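Local structure of putative glycosyltransferase (Mannosyltransferase) involved in glycosylating the PBCV-1 major capsid protein (Paramecium bursaria Chlorella virus 1, 2P6W) at residues 59-63 / 76-80; 105-110 / 125-131; 38-42 / 69-73; 120-124 / 177-181. The protein probably transfers a sugar from a nucleotide-sugar donor during glycosylation of the viral major capsid protein, the present chain being its manganese-binding N-terminal domain. All blocks are in the same frame, centred on the assembly; numbering follows the deposited sequence.

All four contacts belong to one GT-A-type domain, and all reach its six-stranded mixed sheet, interaction 4 through V124. Interactions 1 and 2 have centres about 11 Å apart and share the pairing of strands 75-79 and 124-128. Interaction 3, about 11 Å from interaction 1 between centres, ties edge strand 39-43 to the end of helix 59-69, the helix that begins with interaction 1. Interaction 4 lies about 14 Å from interactions 1 and 2, centre to centre, and joins the approach to strand 124-128 to the small three-stranded sheet. Along the chain, interactions 1 and 3 alternate, as do 2 and 4. The manganese site thus sits where the two sheets meet, at D80 and near N178.

Interaction 1 of 4, residues 59-63 / 76-80; sequences RSWII and FLWLD. With MN (manganese (II) ion), chain B.
R59 lies across the indole of W78 and reaches on to the carboxylate of D80, so one side chain spans both apolar and charged parts of the contact. The apolar part starts with a CH-pi contact: R59 CB stands 3.5 Å from the centroid of the six-membered ring of W78, almost on its normal. I62 CD1 touches the same ring obliquely at W78 CZ3 (3.8 Å), and I63, one helical turn after R59, packs its CD1 on F76 CB (3.7 Å). Hydrogen bonding fixes the indole, whose NE1 donates nearly straight (167°) to D80 OD1 at 2.9 Å, almost in the ring plane and on the anti lone pair of the oxygen. The charged part is a salt bridge of 3.2 Å between R59 NH1 and D80 OD1, with guanidinium and carboxylate planes nearly perpendicular. R59 CG sits between the backbone N and carbonyl carbon (chi1 64°), and a bend at chi3 carries the guanidinium past the indole, one face toward W78; its NE is held by H56 O. A water accepts from R59 NH1 and donates to D80 OD2 at 2.7 Å. With OD1 engaged by tryptophan and arginine, D80 presents OD2 to manganese at 2.1 Å, and D82 and H195 also bind the ion. W78 and R59 thus form a second shell that probably orients this ligand. An aspartate pair at the end of a central strand, holding manganese, is the DxD motif of GT-A glycosyltransferases; R59 and D80 both bind UDP-glucose in this protein.

Interaction 2 of 4, residues 105-110 / 125-131; sequences ILYHTF and KFVHKDA
The ring of Y107 lies alongside V127, its CE1 3.8 Å from V127 CG2, while CE2 on its other side meets A131 CB at 3.9 Å. L106 adds to this apolar patch, its CD2 crossing the chain of D130 at CB (3.8 Å). On the opposite face of the sheet H108 CB packs against F126 CB at 3.7 Å, and the rings of F126 and F110 touch through CE2 and CZ. F126 CG lies anti to its carbonyl carbon (chi1 -72°), which lets the ring lean along the strand toward F110. Between these faces runs the backbone ladder: H108 and F126 form a hydrogen-bonded pair, with F126 N to H108 O at 3.1 Å and H108 N to F126 O in return; beyond it H128 N donates to L106 O at 2.9 Å, nearly straight. Y107 and V127 are the adjoining non-hydrogen-bonded pair. At the polar edge H128 ND1 accepts from D130 N (3.0 Å), bracing the 3-10 turn that leads into helix 132-140. On the Y107 face K125 NZ makes salt bridges with E153 and E135, and Y107 OH bonds E135. The arrangement is an antiparallel strand pair within the mixed central sheet of the GT-A fold.

Interaction 3 of 4, residues 38-42 / 69-73; sequences YNFYY and KFPST
N39, on the edge strand 39-43, faces F70, the first residue to leave helix 59-69, where the chain makes a type I turn from F70 to T73; their CA atoms stand 7.3 Å apart. The carboxamide of N39 lies flat on the F70 ring, the two planes only 5° apart and the side chains sliding past each other in opposite directions. N39 CB sits over the ring centre, 3.5 Å from the centroid in a CH-pi contact, and CG covers the rim at F70 CD1 (3.4 Å). The opposite ring face is covered by K69 CG, so the phenyl is sandwiched between an amide and an aliphatic chain. At the ring edge Y41 CB approaches F70 CE2 at 4.1 Å, and Y41 CD1 brushes K69 CB obliquely. The turn is closed by two bonds to F70 O, from T73 OG1 at 2.6 Å, in the carbonyl plane, and from T73 N at 3.1 Å. T73 OG1 also bonds T9 of strand 8-13, against which F70 packs, and Y41 OH bonds E43. Y41 leans on helix 59-69 at I62, Q65 and A66, whereas F40 packs on helix 20-36, so neighbouring residues of the strand lean on helices on its two faces.

Interaction 4 of 4, residues 120-124 / 177-181; sequences INTGV and LNCIV
An Asx turn at N121, just ahead of strand 124-128, meets the stretch leading into strand 179-180 beside the manganese site of the GT-A domain. N121 OD1 accepts from G123 N at 2.9 Å, the bond that closes the turn, and from N178 ND2 at 3.0 Å. These donors arrive from opposite faces of the N121 amide plane: G123 N is tilted from it, and N178 ND2 stands above it rather than on a lone pair, although the oxygen lies near the plane of N178's own amide. The two amides are almost perpendicular (82°). N178 CG is anti to its backbone N (chi1 -168°), and this swings the carboxamide past V124, whose CG2 lies 3.8 Å from N178 CG. V124 also presses both methyls on L177 O, with CG2 at 3.2 Å; that buried carbonyl has no polar partner. I180 CD1 abuts N121 ND2 at 3.6 Å, while ND2 is bonded to E112. The other end of the N178 amide accepts from H195 ND1, and H195 binds manganese. N178 thus spends one end of its amide on each neighbour, linking the Asx turn to a metal ligand and probably helping to fix the orientation of the H195 imidazole.

Interaction 1 of 4, residues 59-63 / 76-80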
loop_
_atom_site.group_PDB
_atom_site.type_symbol
_atom_site.label_atom_id
_atom_site.label_comp_id
_atom_site.label_asym_id
_atom_site.label_seq_id
_atom_site.Cartn_x
_atom_site.Cartn_y
_atom_site.Cartn_z
ATOM N N ARG A 59 1.960 3.835 8.075
ATOM C CA ARG A 59 2.657 3.476 6.830
ATOM C C ARG A 59 3.768 4.484 6.452
ATOM O O ARG A 59 4.797 4.103 5.887
ATOM C CB ARG A 59 1.660 3.344 5.692
ATOM C CG ARG A 59 0.962 4.625 5.349
ATOM C CD ARG A 59 -0.270 4.336 4.478
ATOM N NE ARG A 59 -1.322 3.784 5.320
ATOM C CZ ARG A 59 -2.398 3.154 4.865
ATOM N NH1 ARG A 59 -2.564 2.985 3.562
ATOM N NH2 ARG A 59 -3.300 2.681 5.723
ATOM N N SER A 60 3.557 5.763 6.768
ATOM C CA SER A 60 4.529 6.806 6.425
ATOM C C SER A 60 5.698 6.860 7.413
ATOM O O SER A 60 6.702 7.556 7.181
ATOM C CB SER A 60 3.840 8.169 6.315
ATOM O OG SER A 60 2.882 8.150 5.275
ATOM N N TRP A 61 5.550 6.144 8.530
ATOM C CA TRP A 61 6.652 5.911 9.457
ATOM C C TRP A 61 7.395 4.628 9.064
ATOM O O TRP A 61 8.637 4.599 9.051
ATOM C CB TRP A 61 6.118 5.832 10.890
ATOM C CG TRP A 61 7.166 5.596 11.949
ATOM C CD1 TRP A 61 7.918 6.536 12.579
ATOM C CD2 TRP A 61 7.543 4.332 12.504
ATOM N NE1 TRP A 61 8.760 5.936 13.492
ATOM C CE2 TRP A 61 8.555 4.582 13.453
ATOM C CE3 TRP A 61 7.158 3.001 12.256
ATOM C CZ2 TRP A 61 9.164 3.558 14.187
ATOM C CZ3 TRP A 61 7.757 1.987 12.998
ATOM C CH2 TRP A 61 8.758 2.275 13.944
ATOM N N ILE A 62 6.637 3.581 8.732
ATOM C CA ILE A 62 7.222 2.281 8.327
ATOM C C ILE A 62 8.101 2.405 7.074
ATOM O O ILE A 62 9.116 1.705 6.937
ATOM C CB ILE A 62 6.142 1.182 8.152
ATOM C CG1 ILE A 62 5.392 0.960 9.466
ATOM C CG2 ILE A 62 6.740 -0.162 7.617
ATOM C CD1 ILE A 62 4.127 0.154 9.277
ATOM N N ILE A 63 7.747 3.303 6.153
ATOM C CA ILE A 63 8.606 3.508 4.988
ATOM C C ILE A 63 10.067 3.876 5.345
ATOM O O ILE A 63 10.990 3.420 4.662
ATOM C CB ILE A 63 7.961 4.469 3.953
ATOM C CG1 ILE A 63 8.621 4.284 2.581
ATOM C CG2 ILE A 63 7.960 5.916 4.464
ATOM C CD1 ILE A 63 7.932 5.051 1.475
ATOM N N PHE A 76 9.503 2.239 -3.427
ATOM C CA PHE A 76 8.895 1.620 -2.245
ATOM C C PHE A 76 7.441 1.376 -2.569
ATOM O O PHE A 76 6.786 2.231 -3.160
ATOM C CB PHE A 76 8.995 2.544 -1.031
ATOM C CG PHE A 76 10.408 2.749 -0.571
ATOM C CD1 PHE A 76 10.994 1.867 0.336
ATOM C CD2 PHE A 76 11.159 3.812 -1.070
ATOM C CE1 PHE A 76 12.305 2.043 0.743
ATOM C CE2 PHE A 76 12.488 3.994 -0.660
ATOM C CZ PHE A 76 13.057 3.098 0.248
ATOM N N LEU A 77 6.943 0.200 -2.208
ATOM C CA LEU A 77 5.548 -0.131 -2.474
ATOM C C LEU A 77 4.903 -0.504 -1.142
ATOM O O LEU A 77 5.212 -1.551 -0.580
ATOM C CB LEU A 77 5.461 -1.295 -3.480
ATOM C CG LEU A 77 4.063 -1.874 -3.707
ATOM C CD1 LEU A 77 3.078 -0.778 -4.133
ATOM C CD2 LEU A 77 4.096 -2.985 -4.738
ATOM N N TRP A 78 4.021 0.358 -0.637
ATOM C CA TRP A 78 3.247 0.046 0.567
ATOM C C TRP A 78 2.035 -0.804 0.193
ATOM O O TRP A 78 1.305 -0.423 -0.722
ATOM C CB TRP A 78 2.727 1.335 1.239
ATOM C CG TRP A 78 1.719 0.990 2.283
ATOM C CD1 TRP A 78 0.356 0.986 2.156
ATOM C CD2 TRP A 78 1.998 0.488 3.599
ATOM N NE1 TRP A 78 -0.229 0.526 3.316
ATOM C CE2 TRP A 78 0.757 0.225 4.219
ATOM C CE3 TRP A 78 3.178 0.242 4.317
ATOM C CZ2 TRP A 78 0.660 -0.285 5.523
ATOM C CZ3 TRP A 78 3.081 -0.253 5.627
ATOM C CH2 TRP A 78 1.829 -0.519 6.209
ATOM N N LEU A 79 1.821 -1.915 0.904
ATOM C CA LEU A 79 0.578 -2.694 0.810
ATOM C C LEU A 79 -0.045 -2.829 2.187
ATOM O O LEU A 79 0.638 -3.256 3.142
ATOM C CB LEU A 79 0.869 -4.115 0.303
ATOM C CG LEU A 79 1.556 -4.247 -1.049
ATOM C CD1 LEU A 79 1.751 -5.727 -1.368
ATOM C CD2 LEU A 79 0.828 -3.524 -2.179
ATOM N N ASP A 80 -1.332 -2.490 2.308
ATOM C CA ASP A 80 -2.072 -2.755 3.559
ATOM C C ASP A 80 -1.952 -4.238 3.886
ATOM O O ASP A 80 -1.814 -5.068 2.981
ATOM C CB ASP A 80 -3.569 -2.464 3.399
ATOM C CG ASP A 80 -3.904 -0.985 3.448
ATOM O OD1 ASP A 80 -2.986 -0.150 3.596
ATOM O OD2 ASP A 80 -5.111 -0.668 3.333
HETATM MN MN MN B . -7.002 -1.694 3.331
HETATM O O HOH W 1 -5.291 2.011 3.626
#

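Interaction 2 of 4, residues 105-110 / 125-131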
loop_
_atom_site.group_PDB
_atom_site.type_symbol
_atom_site.label_atom_id
_atom_site.label_comp_id
_atom_site.label_asym_id
_atom_site.label_seq_id
_atom_site.Cartn_x
_atom_site.Cartn_y
_atom_site.Cartn_z
ATOM N N ILE A 105 8.215 10.939 -12.003
ATOM C CA ILE A 105 7.129 10.526 -11.094
ATOM C C ILE A 105 7.644 10.145 -9.699
ATOM O O ILE A 105 8.618 9.384 -9.578
ATOM C CB ILE A 105 6.279 9.390 -11.719
ATOM C CG1 ILE A 105 5.732 9.823 -13.087
ATOM C CG2 ILE A 105 5.121 8.994 -10.780
ATOM C CD1 ILE A 105 4.948 11.159 -13.068
ATOM N N LEU A 106 6.988 10.703 -8.665
ATOM C CA LEU A 106 7.280 10.415 -7.249
ATOM C C LEU A 106 6.245 9.482 -6.617
ATOM O O LEU A 106 6.576 8.756 -5.693
ATOM C CB LEU A 106 7.355 11.698 -6.422
ATOM C CG LEU A 106 8.494 12.688 -6.689
ATOM C CD1 LEU A 106 8.165 14.010 -6.017
ATOM C CD2 LEU A 106 9.853 12.179 -6.237
ATOM N N TYR A 107 5.002 9.511 -7.106
ATOM C CA TYR A 107 3.945 8.645 -6.564
ATOM C C TYR A 107 3.109 8.033 -7.660
ATOM O O TYR A 107 2.695 8.738 -8.565
ATOM C CB TYR A 107 2.983 9.484 -5.711
ATOM C CG TYR A 107 3.479 9.823 -4.324
ATOM C CD1 TYR A 107 3.184 8.997 -3.233
ATOM C CD2 TYR A 107 4.227 10.973 -4.096
ATOM C CE1 TYR A 107 3.649 9.297 -1.952
ATOM C CE2 TYR A 107 4.686 11.281 -2.834
ATOM C CZ TYR A 107 4.404 10.436 -1.769
ATOM O OH TYR A 107 4.869 10.757 -0.507
ATOM N N HIS A 108 2.855 6.727 -7.568
ATOM C CA HIS A 108 1.800 6.092 -8.341
ATOM C C HIS A 108 0.701 5.673 -7.374
ATOM O O HIS A 108 0.975 4.981 -6.384
ATOM C CB HIS A 108 2.338 4.861 -9.074
ATOM C CG HIS A 108 3.231 5.206 -10.217
ATOM N ND1 HIS A 108 4.598 5.289 -10.096
ATOM C CD2 HIS A 108 2.942 5.541 -11.492
ATOM C CE1 HIS A 108 5.118 5.659 -11.252
ATOM N NE2 HIS A 108 4.135 5.798 -12.121
ATOM N N THR A 109 -0.522 6.147 -7.629
ATOM C CA THR A 109 -1.675 5.862 -6.783
ATOM C C THR A 109 -2.833 5.365 -7.640
ATOM O O THR A 109 -2.725 5.308 -8.876
ATOM C CB THR A 109 -2.098 7.130 -5.973
ATOM O OG1 THR A 109 -2.391 8.192 -6.900
ATOM C CG2 THR A 109 -0.969 7.540 -5.039
ATOM N N PHE A 110 -3.928 4.992 -6.990
ATOM C CA PHE A 110 -5.057 4.323 -7.654
ATOM C C PHE A 110 -6.374 4.888 -7.193
ATOM O O PHE A 110 -6.558 5.142 -6.004
ATOM C CB PHE A 110 -4.988 2.800 -7.417
ATOM C CG PHE A 110 -3.660 2.256 -7.772
ATOM C CD1 PHE A 110 -3.374 1.939 -9.095
ATOM C CD2 PHE A 110 -2.651 2.172 -6.818
ATOM C CE1 PHE A 110 -2.102 1.515 -9.466
ATOM C CE2 PHE A 110 -1.387 1.749 -7.165
ATOM C CZ PHE A 110 -1.098 1.421 -8.500
ATOM N N LYS A 125 0.326 1.805 -2.674
ATOM C CA LYS A 125 0.907 3.128 -2.937
ATOM C C LYS A 125 2.385 2.967 -3.244
ATOM O O LYS A 125 3.140 2.420 -2.425
ATOM C CB LYS A 125 0.738 4.039 -1.705
ATOM C CG LYS A 125 1.343 5.425 -1.845
ATOM C CD LYS A 125 1.154 6.273 -0.572
ATOM C CE LYS A 125 2.029 5.788 0.589
ATOM N NZ LYS A 125 2.104 6.861 1.683
ATOM N N PHE A 126 2.787 3.429 -4.430
ATOM C CA PHE A 126 4.185 3.429 -4.860
ATOM C C PHE A 126 4.791 4.772 -4.538
ATOM O O PHE A 126 4.241 5.803 -4.915
ATOM C CB PHE A 126 4.288 3.256 -6.380
ATOM C CG PHE A 126 3.959 1.874 -6.880
ATOM C CD1 PHE A 126 4.977 0.987 -7.195
ATOM C CD2 PHE A 126 2.632 1.482 -7.101
ATOM C CE1 PHE A 126 4.691 -0.298 -7.698
ATOM C CE2 PHE A 126 2.339 0.189 -7.602
ATOM C CZ PHE A 126 3.373 -0.682 -7.907
ATOM N N VAL A 127 5.942 4.745 -3.866
ATOM C CA VAL A 127 6.647 5.954 -3.444
ATOM C C VAL A 127 8.104 5.868 -3.908
ATOM O O VAL A 127 8.829 4.956 -3.504
ATOM C CB VAL A 127 6.666 6.069 -1.894
ATOM C CG1 VAL A 127 7.263 7.413 -1.471
ATOM C CG2 VAL A 127 5.271 5.909 -1.317
ATOM N N HIS A 128 8.542 6.824 -4.731
ATOM C CA HIS A 128 9.913 6.840 -5.223
ATOM C C HIS A 128 10.845 7.200 -4.073
ATOM O O HIS A 128 10.451 7.941 -3.159
ATOM C CB HIS A 128 10.058 7.894 -6.313
ATOM C CG HIS A 128 11.348 7.806 -7.064
ATOM N ND1 HIS A 128 12.463 8.537 -6.710
ATOM C CD2 HIS A 128 11.708 7.072 -8.142
ATOM C CE1 HIS A 128 13.454 8.256 -7.535
ATOM N NE2 HIS A 128 13.024 7.371 -8.418
ATOM N N LYS A 129 12.080 6.701 -4.124
ATOM C CA LYS A 129 13.048 7.022 -3.074
ATOM C C LYS A 129 13.192 8.516 -2.825
ATOM O O LYS A 129 13.490 8.923 -1.702
ATOM C CB LYS A 129 14.416 6.392 -3.346
ATOM C CG LYS A 129 15.064 6.852 -4.610
ATOM C CD LYS A 129 16.595 6.813 -4.485
ATOM C CE LYS A 129 17.268 7.172 -5.806
ATOM N NZ LYS A 129 17.226 8.628 -6.128
ATOM N N ASP A 130 12.988 9.334 -3.858
ATOM C CA ASP A 130 13.175 10.781 -3.727
ATOM C C ASP A 130 11.999 11.443 -3.026
ATOM O O ASP A 130 12.018 12.654 -2.818
ATOM C CB ASP A 130 13.449 11.445 -5.084
ATOM C CG ASP A 130 14.840 11.107 -5.626
ATOM O OD1 ASP A 130 15.753 10.813 -4.823
ATOM O OD2 ASP A 130 15.050 11.147 -6.845
ATOM N N ALA A 131 10.984 10.645 -2.681
ATOM C CA ALA A 131 9.850 11.138 -1.892
ATOM C C ALA A 131 9.907 10.682 -0.430
ATOM O O ALA A 131 8.941 10.875 0.319
ATOM C CB ALA A 131 8.517 10.725 -2.527
#

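Interaction 3 of 4, residues 38-42 / 69-73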
loop_
_atom_site.group_PDB
_atom_site.type_symbol
_atom_site.label_atom_id
_atom_site.label_comp_id
_atom_site.label_asym_id
_atom_site.label_seq_id
_atom_site.Cartn_x
_atom_site.Cartn_y
_atom_site.Cartn_z
ATOM N N TYR A 38 12.459 -8.889 -5.279
ATOM C CA TYR A 38 12.166 -7.629 -4.591
ATOM C C TYR A 38 12.534 -7.752 -3.131
ATOM O O TYR A 38 12.495 -8.841 -2.567
ATOM C CB TYR A 38 10.679 -7.262 -4.679
ATOM C CG TYR A 38 10.086 -7.249 -6.062
ATOM C CD1 TYR A 38 10.742 -6.626 -7.126
ATOM C CD2 TYR A 38 8.821 -7.796 -6.298
ATOM C CE1 TYR A 38 10.172 -6.587 -8.414
ATOM C CE2 TYR A 38 8.250 -7.770 -7.584
ATOM C CZ TYR A 38 8.932 -7.164 -8.639
ATOM O OH TYR A 38 8.379 -7.128 -9.903
ATOM N N ASN A 39 12.857 -6.626 -2.488
ATOM C CA ASN A 39 13.085 -6.645 -1.042
ATOM C C ASN A 39 11.726 -6.641 -0.370
ATOM O O ASN A 39 10.758 -6.160 -0.952
ATOM C CB ASN A 39 13.859 -5.409 -0.571
ATOM C CG ASN A 39 15.154 -5.192 -1.332
ATOM O OD1 ASN A 39 15.404 -4.098 -1.883
ATOM N ND2 ASN A 39 15.978 -6.227 -1.393
ATOM N N PHE A 40 11.658 -7.183 0.841
ATOM C CA PHE A 40 10.428 -7.223 1.606
ATOM C C PHE A 40 10.728 -6.749 3.027
ATOM O O PHE A 40 11.611 -7.309 3.685
ATOM C CB PHE A 40 9.867 -8.648 1.617
ATOM C CG PHE A 40 8.615 -8.797 2.409
ATOM C CD1 PHE A 40 7.495 -8.025 2.122
ATOM C CD2 PHE A 40 8.553 -9.712 3.457
ATOM C CE1 PHE A 40 6.312 -8.161 2.875
ATOM C CE2 PHE A 40 7.379 -9.862 4.212
ATOM C CZ PHE A 40 6.261 -9.096 3.908
ATOM N N TYR A 41 10.033 -5.690 3.457
ATOM C CA TYR A 41 10.131 -5.179 4.824
ATOM C C TYR A 41 8.783 -5.318 5.494
ATOM O O TYR A 41 7.773 -4.861 4.953
ATOM C CB TYR A 41 10.571 -3.692 4.905
ATOM C CG TYR A 41 10.715 -3.297 6.348
ATOM C CD1 TYR A 41 11.892 -3.553 7.042
ATOM C CD2 TYR A 41 9.635 -2.769 7.053
ATOM C CE1 TYR A 41 12.007 -3.261 8.390
ATOM C CE2 TYR A 41 9.738 -2.459 8.401
ATOM C CZ TYR A 41 10.930 -2.729 9.070
ATOM O OH TYR A 41 11.066 -2.461 10.417
ATOM N N TYR A 42 8.760 -5.931 6.682
ATOM C CA TYR A 42 7.491 -6.117 7.404
ATOM C C TYR A 42 7.592 -5.649 8.847
ATOM O O TYR A 42 8.443 -6.144 9.600
ATOM C CB TYR A 42 7.105 -7.594 7.375
ATOM C CG TYR A 42 5.677 -7.866 7.734
ATOM C CD1 TYR A 42 4.650 -7.643 6.806
ATOM C CD2 TYR A 42 5.331 -8.361 8.997
ATOM C CE1 TYR A 42 3.303 -7.905 7.155
ATOM C CE2 TYR A 42 4.016 -8.633 9.332
ATOM C CZ TYR A 42 3.006 -8.407 8.414
ATOM O OH TYR A 42 1.691 -8.684 8.742
ATOM N N LYS A 69 16.625 -0.293 6.001
ATOM C CA LYS A 69 16.985 -1.696 5.801
ATOM C C LYS A 69 17.477 -1.911 4.383
ATOM O O LYS A 69 18.423 -2.694 4.158
ATOM C CB LYS A 69 15.783 -2.593 6.118
ATOM C CG LYS A 69 16.008 -4.094 5.979
ATOM C CD LYS A 69 17.026 -4.635 6.952
ATOM C CE LYS A 69 17.336 -6.103 6.652
ATOM N NZ LYS A 69 16.130 -6.992 6.734
ATOM N N PHE A 70 16.844 -1.211 3.441
ATOM C CA PHE A 70 17.121 -1.403 2.010
ATOM C C PHE A 70 17.487 -0.071 1.343
ATOM O O PHE A 70 16.724 0.478 0.547
ATOM C CB PHE A 70 15.941 -2.101 1.309
ATOM C CG PHE A 70 15.602 -3.446 1.899
ATOM C CD1 PHE A 70 16.448 -4.536 1.706
ATOM C CD2 PHE A 70 14.465 -3.615 2.683
ATOM C CE1 PHE A 70 16.160 -5.782 2.279
ATOM C CE2 PHE A 70 14.160 -4.870 3.248
ATOM C CZ PHE A 70 15.015 -5.955 3.033
ATOM N N PRO A 71 18.687 0.442 1.644
ATOM C CA PRO A 71 19.062 1.759 1.125
ATOM C C PRO A 71 19.171 1.880 -0.408
ATOM O O PRO A 71 19.111 3.002 -0.922
ATOM C CB PRO A 71 20.411 2.033 1.806
ATOM C CG PRO A 71 20.943 0.699 2.144
ATOM C CD PRO A 71 19.755 -0.146 2.477
ATOM N N SER A 72 19.305 0.765 -1.127
ATOM C CA SER A 72 19.427 0.818 -2.591
ATOM C C SER A 72 18.072 0.903 -3.311
ATOM O O SER A 72 18.017 0.946 -4.546
ATOM C CB SER A 72 20.235 -0.377 -3.107
ATOM O OG SER A 72 21.557 -0.308 -2.600
ATOM N N THR A 73 16.989 0.908 -2.536
ATOM C CA THR A 73 15.625 0.955 -3.100
ATOM C C THR A 73 15.410 2.155 -4.011
ATOM O O THR A 73 15.803 3.269 -3.675
ATOM C CB THR A 73 14.565 1.001 -1.986
ATOM O OG1 THR A 73 14.777 -0.079 -1.067
ATOM C CG2 THR A 73 13.154 0.890 -2.577
#

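Interaction 4 of 4, residues 120-124 / 177-181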
loop_
_atom_site.group_PDB
_atom_site.type_symbol
_atom_site.label_atom_id
_atom_site.label_comp_id
_atom_site.label_asym_id
_atom_site.label_seq_id
_atom_site.Cartn_x
_atom_site.Cartn_y
_atom_site.Cartn_z
ATOM N N ILE A 120 -8.561 8.769 -4.256
ATOM C CA ILE A 120 -7.535 7.721 -4.309
ATOM C C ILE A 120 -7.708 6.763 -3.137
ATOM O O ILE A 120 -8.241 7.139 -2.075
ATOM C CB ILE A 120 -6.069 8.284 -4.347
ATOM C CG1 ILE A 120 -5.765 9.143 -3.103
ATOM C CG2 ILE A 120 -5.843 9.096 -5.603
ATOM C CD1 ILE A 120 -4.291 9.568 -2.962
ATOM N N ASN A 121 -7.246 5.526 -3.335
ATOM C CA ASN A 121 -7.192 4.569 -2.241
ATOM C C ASN A 121 -5.738 4.164 -2.039
ATOM O O ASN A 121 -5.138 3.547 -2.928
ATOM C CB ASN A 121 -8.063 3.363 -2.582
ATOM C CG ASN A 121 -8.051 2.321 -1.499
ATOM O OD1 ASN A 121 -7.003 1.743 -1.179
ATOM N ND2 ASN A 121 -9.234 2.014 -0.965
ATOM N N THR A 122 -5.177 4.516 -0.874
ATOM C CA THR A 122 -3.740 4.344 -0.649
ATOM C C THR A 122 -3.389 3.021 0.033
ATOM O O THR A 122 -2.293 2.876 0.581
ATOM C CB THR A 122 -3.136 5.527 0.144
ATOM O OG1 THR A 122 -3.892 5.734 1.342
ATOM C CG2 THR A 122 -3.111 6.816 -0.713
ATOM N N GLY A 123 -4.298 2.045 -0.056
ATOM C CA GLY A 123 -4.024 0.685 0.421
ATOM C C GLY A 123 -2.892 0.042 -0.375
ATOM O O GLY A 123 -2.248 -0.909 0.083
ATOM N N VAL A 124 -2.672 0.561 -1.584
ATOM C CA VAL A 124 -1.522 0.222 -2.443
ATOM C C VAL A 124 -0.959 1.555 -2.932
ATOM O O VAL A 124 -1.700 2.346 -3.520
ATOM C CB VAL A 124 -1.949 -0.609 -3.679
ATOM C CG1 VAL A 124 -0.734 -0.932 -4.526
ATOM C CG2 VAL A 124 -2.624 -1.921 -3.227
ATOM N N LEU A 177 -3.923 -3.399 -9.772
ATOM C CA LEU A 177 -2.972 -3.085 -8.696
ATOM C C LEU A 177 -3.573 -2.654 -7.345
ATOM O O LEU A 177 -2.863 -2.579 -6.346
ATOM C CB LEU A 177 -1.915 -2.077 -9.159
ATOM C CG LEU A 177 -0.995 -2.650 -10.253
ATOM C CD1 LEU A 177 -0.242 -1.544 -10.949
ATOM C CD2 LEU A 177 -0.000 -3.698 -9.707
ATOM N N ASN A 178 -4.866 -2.359 -7.321
ATOM C CA ASN A 178 -5.538 -2.100 -6.042
ATOM C C ASN A 178 -6.968 -2.588 -6.212
ATOM O O ASN A 178 -7.926 -1.817 -6.178
ATOM C CB ASN A 178 -5.461 -0.621 -5.663
ATOM C CG ASN A 178 -5.890 -0.357 -4.223
ATOM O OD1 ASN A 178 -6.440 -1.235 -3.540
ATOM N ND2 ASN A 178 -5.621 0.864 -3.737
ATOM N N CYS A 179 -7.081 -3.895 -6.451
ATOM C CA CYS A 179 -8.349 -4.463 -6.870
ATOM C C CYS A 179 -9.221 -4.789 -5.667
ATOM O O CYS A 179 -9.176 -5.896 -5.106
ATOM C CB CYS A 179 -8.111 -5.688 -7.760
ATOM S SG CYS A 179 -9.666 -6.254 -8.474
ATOM N N ILE A 180 -9.996 -3.786 -5.250
ATOM C CA ILE A 180 -10.911 -3.911 -4.119
ATOM C C ILE A 180 -11.931 -5.020 -4.389
ATOM O O ILE A 180 -12.621 -5.010 -5.416
ATOM C CB ILE A 180 -11.596 -2.554 -3.829
ATOM C CG1 ILE A 180 -10.553 -1.526 -3.349
ATOM C CG2 ILE A 180 -12.713 -2.717 -2.802
ATOM C CD1 ILE A 180 -11.079 -0.103 -3.243
ATOM N N VAL A 181 -11.987 -6.008 -3.491
ATOM C CA VAL A 181 -12.740 -7.226 -3.775
ATOM C C VAL A 181 -14.229 -6.985 -3.966
ATOM O O VAL A 181 -14.807 -7.483 -4.917
ATOM C CB VAL A 181 -12.524 -8.317 -2.717
ATOM C CG1 VAL A 181 -12.540 -7.739 -1.346
ATOM C CG2 VAL A 181 -13.579 -9.416 -2.842
#